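Local coordinates for protein Two-component system sensor histidine kinase (Bacteroides thetaiotaomicron, PDB 3OTT) that probably senses saccharides through this extracellular beta-propeller and beta-sandwich part and relays the signal as a histidine kinase and transcription regulator, at residues B[508-521]-B[532-546]. Sequence-based numbering, arbitrary orientation.
Sequences LFADELTGEKSPNY and VGFHGGVMRINPKDE
A classic beta bulge sets two residues, Asn-520 and Tyr-521, against the single Gly-533 on the antiparallel neighbour strand. Asn-520 N gives a nearly straight bond to Gly-533 O (2.8 Å, 168° at the hydrogen), and Tyr-521 N reaches the same oxygen only weakly. Gly-533 N bonds back to Tyr-521 O at 2.7 Å. Segment 532-546 then reverses through a type II beta turn, Phe-534 to Gly-537, into strand 537-542.

The loop 509-518 lies against this hairpin. With CG anti to the carbonyl carbon (chi1 -45°), the Phe-509 ring turns toward strand 537-542, where Ile-541 CG1 lies over one face, offset toward the rim. Glu-546 O meets the ring edge, 3.2 Å from Phe-509 CE1. Met-539 CE packs 3.5 Å from Phe-509 CG, and Met-539 SD, oblique to the ring, makes a Met-aromatic contact. The same methyl is 3.5 Å from Leu-513 CD1, while Leu-513 CD2 touches the Phe-534 ring. The bent chain of Lys-517 passes over one face of that ring, its CE 3.6 Å from Phe-534 CE1; Gly-537 O sits over the other face. A water molecule links Glu-516 O, Ser-518 O and His-535 N, and also bonds His-535 ND1.

Strands 519-524 to 547-552 form one four-stranded propeller blade, and strand 504-508 is the outer strand of the preceding one. The loop between blades is thus held mainly by apolar side chains. The water ties its end to the turn, and backbone bonds fasten strand 519-524 to strand 530-534.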
# COMPACT_ATOMS: atom_id res chain seq x y z
N LEU B 508 20.98 -35.65 -27.63
CA LEU B 508 21.10 -35.10 -28.98
C LEU B 508 21.59 -33.63 -29.07
O LEU B 508 21.44 -32.88 -28.13
CB LEU B 508 19.76 -35.23 -29.70
CG LEU B 508 19.30 -36.65 -30.10
CD1 LEU B 508 17.81 -36.55 -30.34
CD2 LEU B 508 20.05 -37.22 -31.32
N PHE B 509 22.21 -33.26 -30.19
CA PHE B 509 22.69 -31.90 -30.45
C PHE B 509 23.78 -31.43 -29.48
O PHE B 509 23.95 -30.23 -29.27
CB PHE B 509 21.48 -30.91 -30.56
CG PHE B 509 20.35 -31.47 -31.42
CD1 PHE B 509 20.55 -31.73 -32.77
CD2 PHE B 509 19.11 -31.83 -30.85
CE1 PHE B 509 19.50 -32.29 -33.56
CE2 PHE B 509 18.07 -32.36 -31.63
CZ PHE B 509 18.27 -32.61 -32.97
N ALA B 510 24.50 -32.37 -28.87
CA ALA B 510 25.60 -32.03 -27.97
C ALA B 510 26.81 -31.50 -28.75
O ALA B 510 27.70 -30.90 -28.17
CB ALA B 510 26.01 -33.26 -27.06
N ASP B 511 26.82 -31.73 -30.05
CA ASP B 511 27.92 -31.29 -30.88
C ASP B 511 27.96 -29.74 -30.97
O ASP B 511 29.03 -29.15 -30.93
CB ASP B 511 27.90 -32.00 -32.25
CG ASP B 511 26.61 -31.71 -33.07
OD1 ASP B 511 25.58 -31.22 -32.51
OD2 ASP B 511 26.64 -32.00 -34.30
N GLU B 512 26.80 -29.11 -31.02
CA GLU B 512 26.68 -27.67 -31.09
C GLU B 512 26.26 -27.04 -29.76
O GLU B 512 26.81 -26.01 -29.34
CB GLU B 512 25.66 -27.33 -32.20
CG GLU B 512 25.63 -25.85 -32.56
CD GLU B 512 24.92 -25.54 -33.89
OE1 GLU B 512 24.62 -26.47 -34.70
OE2 GLU B 512 24.67 -24.32 -34.13
N LEU B 513 25.27 -27.63 -29.07
CA LEU B 513 24.77 -27.03 -27.85
C LEU B 513 25.68 -27.28 -26.64
O LEU B 513 25.37 -28.09 -25.79
CB LEU B 513 23.38 -27.52 -27.59
CG LEU B 513 22.25 -27.09 -28.53
CD1 LEU B 513 21.02 -27.91 -28.10
CD2 LEU B 513 21.96 -25.63 -28.42
N THR B 514 26.81 -26.59 -26.56
CA THR B 514 27.89 -26.99 -25.67
C THR B 514 28.78 -25.75 -25.42
O THR B 514 28.82 -24.86 -26.27
CB THR B 514 28.70 -28.14 -26.31
OG1 THR B 514 29.66 -28.66 -25.39
CG2 THR B 514 29.44 -27.69 -27.49
N GLY B 515 29.46 -25.72 -24.26
CA GLY B 515 30.29 -24.57 -23.86
C GLY B 515 29.45 -23.31 -23.81
O GLY B 515 28.45 -23.25 -23.09
N GLU B 516 29.82 -22.33 -24.60
CA GLU B 516 29.09 -21.07 -24.59
C GLU B 516 27.65 -21.24 -25.15
O GLU B 516 26.77 -20.42 -24.89
CB GLU B 516 29.88 -19.92 -25.30
CG GLU B 516 30.09 -20.10 -26.80
CD GLU B 516 30.82 -18.91 -27.45
OE1 GLU B 516 31.97 -19.11 -27.91
OE2 GLU B 516 30.26 -17.78 -27.51
N LYS B 517 27.41 -22.32 -25.87
CA LYS B 517 26.07 -22.53 -26.41
C LYS B 517 25.26 -23.55 -25.60
O LYS B 517 24.33 -24.17 -26.12
CB LYS B 517 26.11 -22.82 -27.92
CG LYS B 517 26.49 -21.59 -28.70
CD LYS B 517 26.87 -21.91 -30.11
CE LYS B 517 25.64 -22.13 -30.94
NZ LYS B 517 25.90 -21.68 -32.34
N SER B 518 25.65 -23.73 -24.35
CA SER B 518 24.91 -24.58 -23.42
C SER B 518 23.45 -24.07 -23.29
O SER B 518 23.23 -22.90 -23.04
CB SER B 518 25.60 -24.59 -22.07
OG SER B 518 24.82 -25.29 -21.14
N PRO B 519 22.48 -24.95 -23.51
CA PRO B 519 21.06 -24.54 -23.58
C PRO B 519 20.49 -24.18 -22.23
O PRO B 519 20.91 -24.75 -21.25
CB PRO B 519 20.32 -25.80 -24.11
CG PRO B 519 21.26 -26.96 -23.94
CD PRO B 519 22.66 -26.42 -23.67
N ASN B 520 19.54 -23.27 -22.20
CA ASN B 520 18.89 -22.97 -20.95
C ASN B 520 17.39 -22.68 -21.12
O ASN B 520 16.77 -22.21 -20.20
CB ASN B 520 19.57 -21.79 -20.22
CG ASN B 520 19.20 -20.45 -20.86
OD1 ASN B 520 19.25 -20.31 -22.09
ND2 ASN B 520 18.78 -19.47 -20.03
N TYR B 521 16.82 -22.98 -22.28
CA TYR B 521 15.41 -22.81 -22.47
C TYR B 521 14.90 -23.73 -23.53
O TYR B 521 15.55 -23.93 -24.57
CB TYR B 521 15.03 -21.36 -22.87
CG TYR B 521 13.65 -21.00 -22.34
CD1 TYR B 521 12.50 -21.33 -23.05
CD2 TYR B 521 13.50 -20.36 -21.09
CE1 TYR B 521 11.20 -21.04 -22.51
CE2 TYR B 521 12.24 -20.06 -20.57
CZ TYR B 521 11.08 -20.39 -21.28
OH TYR B 521 9.81 -20.07 -20.75
N VAL B 532 15.12 -24.27 -28.82
CA VAL B 532 16.10 -24.27 -27.74
C VAL B 532 16.79 -22.89 -27.62
O VAL B 532 17.26 -22.29 -28.60
CB VAL B 532 17.18 -25.39 -27.90
CG1 VAL B 532 18.10 -25.50 -26.60
CG2 VAL B 532 16.54 -26.77 -28.17
N GLY B 533 16.86 -22.37 -26.40
CA GLY B 533 17.44 -21.06 -26.19
C GLY B 533 18.80 -21.29 -25.58
O GLY B 533 18.98 -22.20 -24.74
N PHE B 534 19.76 -20.51 -26.05
CA PHE B 534 21.06 -20.43 -25.46
C PHE B 534 21.54 -18.97 -25.49
O PHE B 534 20.85 -18.06 -26.04
CB PHE B 534 22.06 -21.36 -26.19
CG PHE B 534 22.10 -21.19 -27.70
CD1 PHE B 534 22.92 -20.23 -28.29
CD2 PHE B 534 21.35 -22.02 -28.53
CE1 PHE B 534 22.99 -20.08 -29.69
CE2 PHE B 534 21.41 -21.89 -29.95
CZ PHE B 534 22.21 -20.91 -30.51
N HIS B 535 22.71 -18.75 -24.93
CA HIS B 535 23.31 -17.42 -24.89
C HIS B 535 23.48 -16.84 -26.27
O HIS B 535 24.36 -17.26 -27.00
CB HIS B 535 24.64 -17.42 -24.09
CG HIS B 535 24.43 -17.32 -22.61
ND1 HIS B 535 23.78 -18.31 -21.89
CD2 HIS B 535 24.70 -16.32 -21.73
CE1 HIS B 535 23.70 -17.94 -20.62
NE2 HIS B 535 24.26 -16.75 -20.50
N GLY B 536 22.64 -15.84 -26.58
CA GLY B 536 22.73 -15.07 -27.80
C GLY B 536 22.33 -15.78 -29.08
O GLY B 536 22.90 -15.52 -30.15
N GLY B 537 21.35 -16.68 -28.97
CA GLY B 537 20.78 -17.34 -30.13
C GLY B 537 19.76 -18.42 -29.76
O GLY B 537 19.52 -18.75 -28.56
N VAL B 538 19.09 -18.93 -30.80
CA VAL B 538 18.16 -20.03 -30.61
C VAL B 538 18.39 -21.08 -31.69
O VAL B 538 18.99 -20.80 -32.70
CB VAL B 538 16.63 -19.59 -30.68
CG1 VAL B 538 16.35 -18.44 -29.77
CG2 VAL B 538 16.25 -19.23 -32.11
N MET B 539 17.87 -22.27 -31.46
CA MET B 539 18.01 -23.37 -32.37
C MET B 539 16.61 -23.97 -32.56
O MET B 539 15.90 -24.26 -31.54
CB MET B 539 18.92 -24.45 -31.77
CG MET B 539 18.92 -25.79 -32.53
SD MET B 539 20.42 -26.83 -32.21
CE MET B 539 19.60 -28.02 -31.32
N ARG B 540 16.24 -24.18 -33.82
CA ARG B 540 14.97 -24.82 -34.16
C ARG B 540 15.22 -26.26 -34.55
O ARG B 540 16.00 -26.52 -35.42
CB ARG B 540 14.28 -24.07 -35.30
CG ARG B 540 12.90 -24.62 -35.60
CD ARG B 540 12.21 -23.91 -36.77
NE ARG B 540 12.98 -24.18 -37.98
CZ ARG B 540 12.89 -23.51 -39.13
NH1 ARG B 540 12.06 -22.49 -39.30
NH2 ARG B 540 13.66 -23.87 -40.11
N ILE B 541 14.53 -27.19 -33.92
CA ILE B 541 14.73 -28.60 -34.12
C ILE B 541 13.46 -29.24 -34.66
O ILE B 541 12.38 -29.02 -34.12
CB ILE B 541 15.05 -29.26 -32.79
CG1 ILE B 541 16.43 -28.81 -32.30
CG2 ILE B 541 15.04 -30.80 -32.88
CD1 ILE B 541 16.66 -29.09 -30.81
N ASN B 542 13.58 -30.05 -35.71
CA ASN B 542 12.44 -30.84 -36.15
C ASN B 542 12.58 -32.31 -35.66
O ASN B 542 13.46 -33.03 -36.11
CB ASN B 542 12.23 -30.70 -37.66
CG ASN B 542 11.05 -31.54 -38.20
OD1 ASN B 542 10.48 -32.42 -37.51
ND2 ASN B 542 10.71 -31.28 -39.45
N PRO B 543 11.71 -32.75 -34.74
CA PRO B 543 11.93 -34.01 -34.07
C PRO B 543 11.57 -35.19 -34.93
O PRO B 543 11.93 -36.30 -34.58
CB PRO B 543 10.96 -33.94 -32.85
CG PRO B 543 10.33 -32.60 -32.89
CD PRO B 543 10.48 -32.07 -34.27
N LYS B 544 10.88 -34.98 -36.07
CA LYS B 544 10.67 -36.07 -37.03
C LYS B 544 11.96 -36.67 -37.56
O LYS B 544 12.08 -37.88 -37.66
CB LYS B 544 9.80 -35.63 -38.23
CG LYS B 544 8.33 -35.40 -37.89
CD LYS B 544 7.54 -34.85 -39.08
CE LYS B 544 6.19 -34.26 -38.58
NZ LYS B 544 5.21 -35.38 -38.33
N ASP B 545 12.86 -35.81 -38.01
CA ASP B 545 14.10 -36.26 -38.64
C ASP B 545 15.35 -35.85 -37.82
O ASP B 545 16.48 -36.11 -38.25
CB ASP B 545 14.20 -35.70 -40.06
CG ASP B 545 14.34 -34.19 -40.10
OD1 ASP B 545 14.02 -33.50 -39.10
OD2 ASP B 545 14.76 -33.65 -41.16
N GLU B 546 15.11 -35.17 -36.70
CA GLU B 546 16.16 -34.70 -35.78
C GLU B 546 17.12 -33.72 -36.48
O GLU B 546 18.33 -33.69 -36.21
CB GLU B 546 16.87 -35.89 -35.12
CG GLU B 546 15.95 -36.53 -34.08
CD GLU B 546 16.47 -37.86 -33.51
OE1 GLU B 546 17.62 -38.30 -33.82
OE2 GLU B 546 15.71 -38.47 -32.73
O HOH W 1 24.48 -20.71 -23.65